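Local coordinates for protein bacterial leucyl aminopeptidase (Legionella pneumophila, PDB 6ESL) that is a zinc-dependent aminopeptidase that probably removes leucine and other residues from peptide N-termini, serving the bacterium as a secreted enzyme for acquiring nutrients inside amoebas, at residues Gln135-Tyr143 against Glu155-Lys163; Gly221-Ile230 against Val281-Arg289. One frame throughout, in Å; residues are numbered along the deposited sequence.

Contact 1: Gln135-Tyr143 against Glu155-Lys163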
loop_
_atom_site.group_PDB
_atom_site.type_symbol
_atom_site.label_atom_id
_atom_site.label_comp_id
_atom_site.label_asym_id
_atom_site.label_seq_id
_atom_site.Cartn_x
_atom_site.Cartn_y
_atom_site.Cartn_z
ATOM N N GLN B 135 -21.041 -13.902 -23.537
ATOM C CA GLN B 135 -22.501 -13.943 -23.749
ATOM C C GLN B 135 -23.260 -12.905 -22.902
ATOM O O GLN B 135 -24.137 -12.204 -23.408
ATOM C CB GLN B 135 -23.042 -15.347 -23.469
ATOM C CG GLN B 135 -22.555 -16.405 -24.446
ATOM C CD GLN B 135 -22.949 -16.101 -25.878
ATOM O OE1 GLN B 135 -24.060 -15.642 -26.145
ATOM N NE2 GLN B 135 -22.037 -16.356 -26.809
ATOM N N THR B 136 -22.915 -12.816 -21.618
ATOM C CA THR B 136 -23.459 -11.788 -20.711
ATOM C C THR B 136 -23.198 -10.391 -21.230
ATOM O O THR B 136 -24.073 -9.509 -21.254
ATOM C CB THR B 136 -22.894 -11.982 -19.309
ATOM O OG1 THR B 136 -23.303 -13.257 -18.822
ATOM C CG2 THR B 136 -23.396 -10.906 -18.352
ATOM N N LEU B 137 -21.981 -10.167 -21.666
ATOM C CA LEU B 137 -21.543 -8.872 -22.225
ATOM C C LEU B 137 -22.292 -8.529 -23.536
ATOM O O LEU B 137 -22.682 -7.366 -23.812
ATOM C CB LEU B 137 -20.053 -8.892 -22.416
ATOM C CG LEU B 137 -19.462 -7.530 -22.786
ATOM C CD1 LEU B 137 -19.783 -6.399 -21.857
ATOM C CD2 LEU B 137 -17.973 -7.689 -22.833
ATOM N N THR B 138 -22.507 -9.560 -24.341
ATOM C CA THR B 138 -23.326 -9.389 -25.545
ATOM C C THR B 138 -24.685 -8.864 -25.154
ATOM O O THR B 138 -25.135 -7.881 -25.698
ATOM C CB THR B 138 -23.369 -10.694 -26.350
ATOM O OG1 THR B 138 -22.015 -10.951 -26.789
ATOM C CG2 THR B 138 -24.369 -10.634 -27.578
ATOM N N HIS B 139 -25.316 -9.500 -24.192
ATOM C CA HIS B 139 -26.662 -9.043 -23.811
ATOM C C HIS B 139 -26.598 -7.642 -23.194
ATOM O O HIS B 139 -27.340 -6.728 -23.574
ATOM C CB HIS B 139 -27.245 -10.007 -22.813
ATOM C CG HIS B 139 -28.679 -9.710 -22.508
ATOM N ND1 HIS B 139 -29.050 -8.773 -21.554
ATOM C CD2 HIS B 139 -29.827 -10.133 -23.098
ATOM C CE1 HIS B 139 -30.368 -8.665 -21.554
ATOM N NE2 HIS B 139 -30.856 -9.483 -22.462
ATOM N N MET B 140 -25.657 -7.404 -22.269
ATOM C CA MET B 140 -25.651 -6.083 -21.569
ATOM C C MET B 140 -25.420 -4.977 -22.559
ATOM O O MET B 140 -26.092 -3.962 -22.482
ATOM C CB MET B 140 -24.580 -6.022 -20.483
ATOM C CG MET B 140 -24.944 -6.831 -19.260
ATOM S SD MET B 140 -23.869 -6.485 -17.840
ATOM C CE MET B 140 -24.398 -4.853 -17.289
ATOM N N THR B 141 -24.509 -5.179 -23.508
ATOM C CA THR B 141 -24.201 -4.112 -24.464
ATOM C C THR B 141 -25.289 -3.879 -25.532
ATOM O O THR B 141 -25.228 -2.914 -26.271
ATOM C CB THR B 141 -22.870 -4.321 -25.167
ATOM O OG1 THR B 141 -22.850 -5.586 -25.911
ATOM C CG2 THR B 141 -21.676 -4.318 -24.174
ATOM N N SER B 142 -26.314 -4.712 -25.544
ATOM C CA SER B 142 -27.374 -4.541 -26.529
ATOM C C SER B 142 -28.456 -3.637 -26.032
ATOM O O SER B 142 -29.224 -3.140 -26.874
ATOM C CB SER B 142 -27.927 -5.899 -26.956
ATOM O OG SER B 142 -28.835 -6.278 -25.961
ATOM N N TYR B 143 -28.437 -3.245 -24.765
ATOM C CA TYR B 143 -29.376 -2.221 -24.322
ATOM C C TYR B 143 -28.864 -0.914 -24.972
ATOM O O TYR B 143 -27.654 -0.713 -25.071
ATOM C CB TYR B 143 -29.380 -2.103 -22.800
ATOM C CG TYR B 143 -29.853 -3.353 -22.091
ATOM C CD1 TYR B 143 -31.197 -3.542 -21.803
ATOM C CD2 TYR B 143 -28.955 -4.340 -21.710
ATOM C CE1 TYR B 143 -31.635 -4.682 -21.154
ATOM C CE2 TYR B 143 -29.383 -5.483 -21.061
ATOM C CZ TYR B 143 -30.723 -5.649 -20.786
ATOM O OH TYR B 143 -31.155 -6.785 -20.140
ATOM N N GLU B 155 -34.587 -2.114 -16.924
ATOM C CA GLU B 155 -34.591 -3.473 -17.520
ATOM C C GLU B 155 -33.252 -4.213 -17.207
ATOM O O GLU B 155 -33.231 -5.431 -16.983
ATOM C CB GLU B 155 -34.775 -3.403 -19.049
ATOM C CG GLU B 155 -36.151 -2.931 -19.584
ATOM C CD GLU B 155 -36.080 -2.448 -21.078
ATOM O OE1 GLU B 155 -35.146 -2.857 -21.847
ATOM O OE2 GLU B 155 -36.985 -1.643 -21.524
ATOM N N THR B 156 -32.103 -3.467 -17.198
ATOM C CA THR B 156 -30.839 -4.104 -16.934
ATOM C C THR B 156 -30.868 -4.715 -15.558
ATOM O O THR B 156 -30.464 -5.846 -15.352
ATOM C CB THR B 156 -29.662 -3.052 -17.004
ATOM O OG1 THR B 156 -29.603 -2.487 -18.314
ATOM C CG2 THR B 156 -28.291 -3.653 -16.646
ATOM N N ALA B 157 -31.304 -3.930 -14.570
ATOM C CA ALA B 157 -31.327 -4.420 -13.204
ATOM C C ALA B 157 -32.233 -5.689 -13.030
ATOM O O ALA B 157 -31.874 -6.673 -12.326
ATOM C CB ALA B 157 -31.849 -3.308 -12.287
ATOM N N ASN B 158 -33.465 -5.579 -13.577
ATOM C CA ASN B 158 -34.384 -6.746 -13.625
ATOM C C ASN B 158 -33.754 -8.054 -14.265
ATOM O O ASN B 158 -33.849 -9.137 -13.710
ATOM C CB ASN B 158 -35.614 -6.381 -14.444
ATOM C CG ASN B 158 -36.546 -5.446 -13.724
ATOM O OD1 ASN B 158 -36.485 -5.278 -12.522
ATOM N ND2 ASN B 158 -37.493 -4.896 -14.488
ATOM N N TRP B 159 -33.104 -7.887 -15.405
ATOM C CA TRP B 159 -32.411 -9.012 -16.098
ATOM C C TRP B 159 -31.275 -9.603 -15.278
ATOM O O TRP B 159 -31.193 -10.771 -15.123
ATOM C CB TRP B 159 -31.907 -8.546 -17.432
ATOM C CG TRP B 159 -31.300 -9.639 -18.201
ATOM C CD1 TRP B 159 -31.976 -10.649 -18.899
ATOM C CD2 TRP B 159 -29.924 -9.888 -18.386
ATOM N NE1 TRP B 159 -31.058 -11.459 -19.512
ATOM C CE2 TRP B 159 -29.801 -11.035 -19.194
ATOM C CE3 TRP B 159 -28.760 -9.239 -17.962
ATOM C CZ2 TRP B 159 -28.557 -11.566 -19.561
ATOM C CZ3 TRP B 159 -27.505 -9.784 -18.345
ATOM C CH2 TRP B 159 -27.414 -10.907 -19.097
ATOM N N LEU B 160 -30.417 -8.787 -14.667
ATOM C CA LEU B 160 -29.391 -9.318 -13.798
ATOM C C LEU B 160 -29.932 -10.106 -12.624
ATOM O O LEU B 160 -29.413 -11.192 -12.237
ATOM C CB LEU B 160 -28.438 -8.164 -13.265
ATOM C CG LEU B 160 -27.667 -7.438 -14.335
ATOM C CD1 LEU B 160 -27.001 -6.105 -13.861
ATOM C CD2 LEU B 160 -26.624 -8.372 -14.916
ATOM N N LYS B 161 -30.992 -9.567 -12.024
ATOM C CA LYS B 161 -31.610 -10.214 -10.900
ATOM C C LYS B 161 -32.158 -11.615 -11.339
ATOM O O LYS B 161 -31.895 -12.594 -10.642
ATOM C CB LYS B 161 -32.752 -9.333 -10.377
ATOM C CG LYS B 161 -33.540 -9.909 -9.215
ATOM C CD LYS B 161 -34.398 -8.784 -8.576
ATOM C CE LYS B 161 -34.893 -9.077 -7.173
ATOM N NZ LYS B 161 -36.040 -10.060 -7.308
ATOM N N SER B 162 -32.842 -11.682 -12.482
ATOM C CA SER B 162 -33.420 -12.991 -13.019
ATOM C C SER B 162 -32.318 -13.953 -13.275
ATOM O O SER B 162 -32.428 -15.098 -12.889
ATOM C CB SER B 162 -34.069 -12.862 -14.374
ATOM O OG SER B 162 -35.208 -12.140 -14.236
ATOM N N LYS B 163 -31.269 -13.459 -13.939
ATOM C CA LYS B 163 -30.102 -14.290 -14.255
ATOM C C LYS B 163 -29.514 -14.900 -12.983
ATOM O O LYS B 163 -29.413 -16.088 -12.891
ATOM C CB LYS B 163 -29.108 -13.508 -15.100
ATOM C CG LYS B 163 -27.861 -14.264 -15.574
ATOM C CD LYS B 163 -26.840 -13.332 -16.192
ATOM C CE LYS B 163 -25.590 -14.021 -16.758
ATOM N NZ LYS B 163 -25.869 -14.849 -17.988
HETATM O O HOH W 1 -24.133 -15.621 -20.118
#
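Met140 and Thr156 mark the nearest backbone approach of an antiparallel helical hairpin, their CA atoms 7.2 Å apart. The segments of helices 130-142 and 151-170 run at 157° to one another, and their axes come no closer than 11.0 Å. Such a wide spacing illustrates how large side chains set the distance between two helices, and here the indole of Trp159 and the ring of Tyr143 together fill the gap. Trp159 has CG anti to its backbone N (chi1 -176°), which sends the ring system across to the partner helix. One face of it meets the His139 ring in an offset stack: the imidazole and the five-membered ring of the indole lie 12° from coplanar with their centroids 3.8 Å apart, and the two side chains run past each other in opposite directions. Met140 approaches the benzo part of the indole obliquely, CG lying 4.0 Å from Trp159 CZ3, while its bent thioether end carries the methyl to Thr156 CG2. Just beyond helix 130-142, Tyr143 lays one ring face against Thr156, whose OG1 stands 3.8 Å above the middle of the ring; that hydroxyl is spent within its own helix, bonding to Thr152 O. The CB of Glu155 touches the same ring near CE1. On the buried side Met140 also meets helix 220-239, and Leu160 packs on Leu191 of strand 188-195, so the hairpin rests on the body of the aminopeptidase. Toward the start of the 135-143 segment, Thr136 sends its two branches different ways. CG2 abuts the indole edge, 4.1 Å from Trp159 CH2, whereas OG1 bonds to Asn132 O and faces Lys163. A water bridges the latter pair, 2.8 Å from Thr136 OG1 and accepting from Lys163 NZ at 2.9 Å.

Contact 2: Gly221-Ile230 against Val281-Arg289. With ZN (zinc ion), chain F; ZN (zinc ion), chain E.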
loop_
_atom_site.group_PDB
_atom_site.type_symbol
_atom_site.label_atom_id
_atom_site.label_comp_id
_atom_site.label_asym_id
_atom_site.label_seq_id
_atom_site.Cartn_x
_atom_site.Cartn_y
_atom_site.Cartn_z
ATOM N N GLY B 221 -16.615 -1.912 -21.970
ATOM C CA GLY B 221 -15.541 -1.805 -20.988
ATOM C C GLY B 221 -16.062 -1.268 -19.679
ATOM O O GLY B 221 -15.905 -1.926 -18.622
ATOM N N ASP B 222 -16.703 -0.123 -19.779
ATOM C CA ASP B 222 -17.264 0.459 -18.579
ATOM C C ASP B 222 -18.745 0.446 -18.504
ATOM O O ASP B 222 -19.399 1.303 -19.092
ATOM C CB ASP B 222 -16.733 1.906 -18.616
ATOM C CG ASP B 222 -17.017 2.702 -17.373
ATOM O OD1 ASP B 222 -17.325 2.127 -16.300
ATOM O OD2 ASP B 222 -16.925 3.935 -17.482
ATOM N N ASP B 223 -19.328 -0.407 -17.621
ATOM C CA ASP B 223 -18.704 -1.504 -16.874
ATOM C C ASP B 223 -19.470 -2.784 -17.147
ATOM O O ASP B 223 -19.669 -3.618 -16.258
ATOM C CB ASP B 223 -18.670 -1.221 -15.393
ATOM C CG ASP B 223 -17.913 -2.245 -14.624
ATOM O OD1 ASP B 223 -17.013 -2.909 -15.160
ATOM O OD2 ASP B 223 -18.182 -2.340 -13.389
ATOM N N GLY B 224 -19.788 -2.972 -18.429
ATOM C CA GLY B 224 -20.256 -4.251 -18.905
ATOM C C GLY B 224 -19.291 -5.377 -18.540
ATOM O O GLY B 224 -19.688 -6.428 -18.089
ATOM N N SER B 225 -17.997 -5.106 -18.778
ATOM C CA SER B 225 -16.942 -6.100 -18.566
ATOM C C SER B 225 -16.926 -6.535 -17.111
ATOM O O SER B 225 -16.961 -7.728 -16.821
ATOM C CB SER B 225 -15.605 -5.528 -19.014
ATOM O OG SER B 225 -15.218 -4.370 -18.240
ATOM N N GLY B 226 -16.884 -5.615 -16.185
ATOM C CA GLY B 226 -16.860 -6.013 -14.800
ATOM C C GLY B 226 -18.132 -6.727 -14.377
ATOM O O GLY B 226 -18.092 -7.733 -13.644
ATOM N N SER B 227 -19.254 -6.161 -14.801
ATOM C CA SER B 227 -20.582 -6.766 -14.486
ATOM C C SER B 227 -20.640 -8.244 -14.955
ATOM O O SER B 227 -21.187 -9.125 -14.248
ATOM C CB SER B 227 -21.633 -5.949 -15.182
ATOM O OG SER B 227 -21.814 -4.673 -14.641
ATOM N N SER B 228 -19.996 -8.522 -16.099
ATOM C CA SER B 228 -19.995 -9.872 -16.661
ATOM C C SER B 228 -19.005 -10.789 -16.051
ATOM O O SER B 228 -19.260 -11.994 -15.849
ATOM C CB SER B 228 -19.761 -9.863 -18.184
ATOM O OG SER B 228 -20.706 -9.028 -18.849
ATOM N N SER B 229 -17.804 -10.256 -15.826
ATOM C CA SER B 229 -16.831 -11.014 -15.065
ATOM C C SER B 229 -17.385 -11.452 -13.709
ATOM O O SER B 229 -17.131 -12.570 -13.322
ATOM C CB SER B 229 -15.515 -10.190 -14.856
ATOM O OG SER B 229 -14.787 -9.920 -16.033
ATOM N N ILE B 230 -18.061 -10.560 -12.950
ATOM C CA ILE B 230 -18.547 -11.004 -11.629
ATOM C C ILE B 230 -19.775 -11.939 -11.742
ATOM O O ILE B 230 -19.999 -12.768 -10.859
ATOM C CB ILE B 230 -18.800 -9.879 -10.597
ATOM C CG1 ILE B 230 -19.994 -9.057 -10.987
ATOM C CG2 ILE B 230 -17.518 -9.021 -10.406
ATOM C CD1 ILE B 230 -20.478 -8.221 -9.827
ATOM N N VAL B 281 -14.428 -6.005 -2.825
ATOM C CA VAL B 281 -13.681 -5.730 -4.026
ATOM C C VAL B 281 -14.642 -5.123 -5.059
ATOM O O VAL B 281 -15.880 -5.458 -5.082
ATOM C CB VAL B 281 -12.937 -6.987 -4.566
ATOM C CG1 VAL B 281 -13.888 -8.112 -4.883
ATOM C CG2 VAL B 281 -12.043 -6.711 -5.765
ATOM N N GLN B 282 -14.103 -4.243 -5.879
ATOM C CA GLN B 282 -14.820 -3.625 -6.966
ATOM C C GLN B 282 -14.183 -3.991 -8.306
ATOM O O GLN B 282 -12.956 -3.826 -8.514
ATOM C CB GLN B 282 -14.840 -2.114 -6.764
ATOM C CG GLN B 282 -15.379 -1.241 -7.900
ATOM C CD GLN B 282 -16.866 -1.379 -8.106
ATOM O OE1 GLN B 282 -17.546 -2.128 -7.384
ATOM N NE2 GLN B 282 -17.404 -0.573 -9.039
ATOM N N PHE B 283 -15.039 -4.422 -9.221
ATOM C CA PHE B 283 -14.655 -4.672 -10.640
ATOM C C PHE B 283 -15.272 -3.644 -11.560
ATOM O O PHE B 283 -16.525 -3.696 -11.850
ATOM C CB PHE B 283 -15.001 -6.096 -11.033
ATOM C CG PHE B 283 -14.211 -7.120 -10.307
ATOM C CD1 PHE B 283 -12.955 -7.537 -10.792
ATOM C CD2 PHE B 283 -14.652 -7.654 -9.146
ATOM C CE1 PHE B 283 -12.182 -8.459 -10.088
ATOM C CE2 PHE B 283 -13.929 -8.601 -8.480
ATOM C CZ PHE B 283 -12.649 -8.941 -8.929
ATOM N N ASP B 284 -14.433 -2.675 -11.905
ATOM C CA ASP B 284 -14.778 -1.627 -12.824
ATOM C C ASP B 284 -13.727 -1.631 -13.923
ATOM O O ASP B 284 -12.601 -1.167 -13.745
ATOM C CB ASP B 284 -14.787 -0.272 -12.118
ATOM C CG ASP B 284 -15.155 0.868 -13.048
ATOM O OD1 ASP B 284 -15.405 0.604 -14.243
ATOM O OD2 ASP B 284 -15.192 2.027 -12.584
ATOM N N MET B 285 -14.131 -2.169 -15.060
ATOM C CA MET B 285 -13.342 -2.229 -16.279
ATOM C C MET B 285 -12.338 -3.386 -16.144
ATOM O O MET B 285 -11.292 -3.333 -15.443
ATOM C CB MET B 285 -12.715 -0.916 -16.739
ATOM C CG MET B 285 -13.697 0.216 -16.770
ATOM S SD MET B 285 -13.083 1.779 -17.343
ATOM C CE MET B 285 -11.684 2.081 -16.271
ATOM N N THR B 286 -12.693 -4.464 -16.824
ATOM C CA THR B 286 -11.943 -5.734 -16.755
ATOM C C THR B 286 -11.519 -6.290 -18.119
ATOM O O THR B 286 -10.976 -7.408 -18.215
ATOM C CB THR B 286 -12.803 -6.818 -16.071
ATOM O OG1 THR B 286 -13.927 -7.140 -16.865
ATOM C CG2 THR B 286 -13.180 -6.439 -14.648
ATOM N N GLY B 287 -11.729 -5.517 -19.178
ATOM C CA GLY B 287 -11.501 -6.047 -20.519
ATOM C C GLY B 287 -10.548 -5.397 -21.489
ATOM O O GLY B 287 -10.177 -6.011 -22.464
ATOM N N TYR B 288 -10.192 -4.144 -21.273
ATOM C CA TYR B 288 -9.332 -3.458 -22.219
ATOM C C TYR B 288 -7.946 -3.582 -21.823
ATOM O O TYR B 288 -7.575 -3.345 -20.627
ATOM C CB TYR B 288 -9.753 -1.973 -22.339
ATOM C CG TYR B 288 -8.825 -1.164 -23.271
ATOM C CD1 TYR B 288 -9.061 -1.088 -24.673
ATOM C CD2 TYR B 288 -7.758 -0.449 -22.739
ATOM C CE1 TYR B 288 -8.211 -0.320 -25.488
ATOM C CE2 TYR B 288 -6.929 0.296 -23.547
ATOM C CZ TYR B 288 -7.180 0.329 -24.921
ATOM O OH TYR B 288 -6.295 1.038 -25.672
ATOM N N ARG B 289 -7.085 -3.966 -22.790
ATOM C CA ARG B 289 -5.669 -4.048 -22.584
ATOM C C ARG B 289 -5.008 -2.973 -23.382
ATOM O O ARG B 289 -5.342 -2.740 -24.540
ATOM C CB ARG B 289 -5.101 -5.429 -23.013
ATOM C CG ARG B 289 -5.264 -6.527 -21.968
ATOM C CD ARG B 289 -4.629 -7.813 -22.470
ATOM N NE ARG B 289 -4.789 -8.866 -21.486
ATOM C CZ ARG B 289 -4.378 -10.106 -21.671
ATOM N NH1 ARG B 289 -3.746 -10.414 -22.810
ATOM N NH2 ARG B 289 -4.543 -11.000 -20.704
HETATM ZN ZN ZN F . -16.934 2.420 -14.401
HETATM ZN ZN ZN E . -17.329 4.936 -15.243
HETATM O O HOH W 2 -14.953 3.236 -14.847
#
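Ser225 OG is gripped from two directions: it accepts a nearly straight bond from Thr286 N at 2.9 Å and donates to a lone pair of Gly221 O at 2.6 Å. The torsion behind this is the crowded one, with OG between backbone N and carbonyl carbon (chi1 63°), which turns the hydroxyl back along helix 220-239. The example shows how an M28 peptidase holds the loop after strand 277-282 against the start of a helix, so that both can supply ligands to a two-zinc site. Thr286 OG1 donates to Ser229 OG at 3.0 Å, and Ser229 in turn bonds to Met376 O. Asp223, which follows a cis peptide bond, fastens the loop again: Met285 N reaches its OD1 at 3.0 Å, coming from above the carboxylate plane, 55° out of it. One turn on from Gly226, Ile230 CG2 meets the Phe283 ring obliquely at CD2. At the metals, Asp222 bridges, giving OD1 to one zinc at 2.0 Å and OD2 to the other at 2.5 Å. His209 and a water also bind the first zinc; Glu257 binds the second. Ser334 OG bonds to Asp284 OD2 and probably steadies that carboxylate, which chelates the first zinc through OD1 at 2.4 Å and OD2 at 2.5 Å.

In the fold
Both segments of contact 1 precede those of contact 2 in the sequence, and the centres of the two contacts lie 14 Å apart. Helix 220-239 joins them. One side of it carries contact 2, facing the loop that follows strand 277-282 of the eight-stranded mixed sheet; Ser227 and Ser228 meet the helical hairpin of contact 1, with Met140 SD 3.5 Å from Ser227 CB and Thr136 CG2 3.3 Å from Ser228 OG. The arrangement is thus layered: the hairpin covers the helix whose beginning holds the bridging zinc ligand, with the side chain of Met140 about 11 Å from a zinc ion, while contact 2 builds the metal site itself.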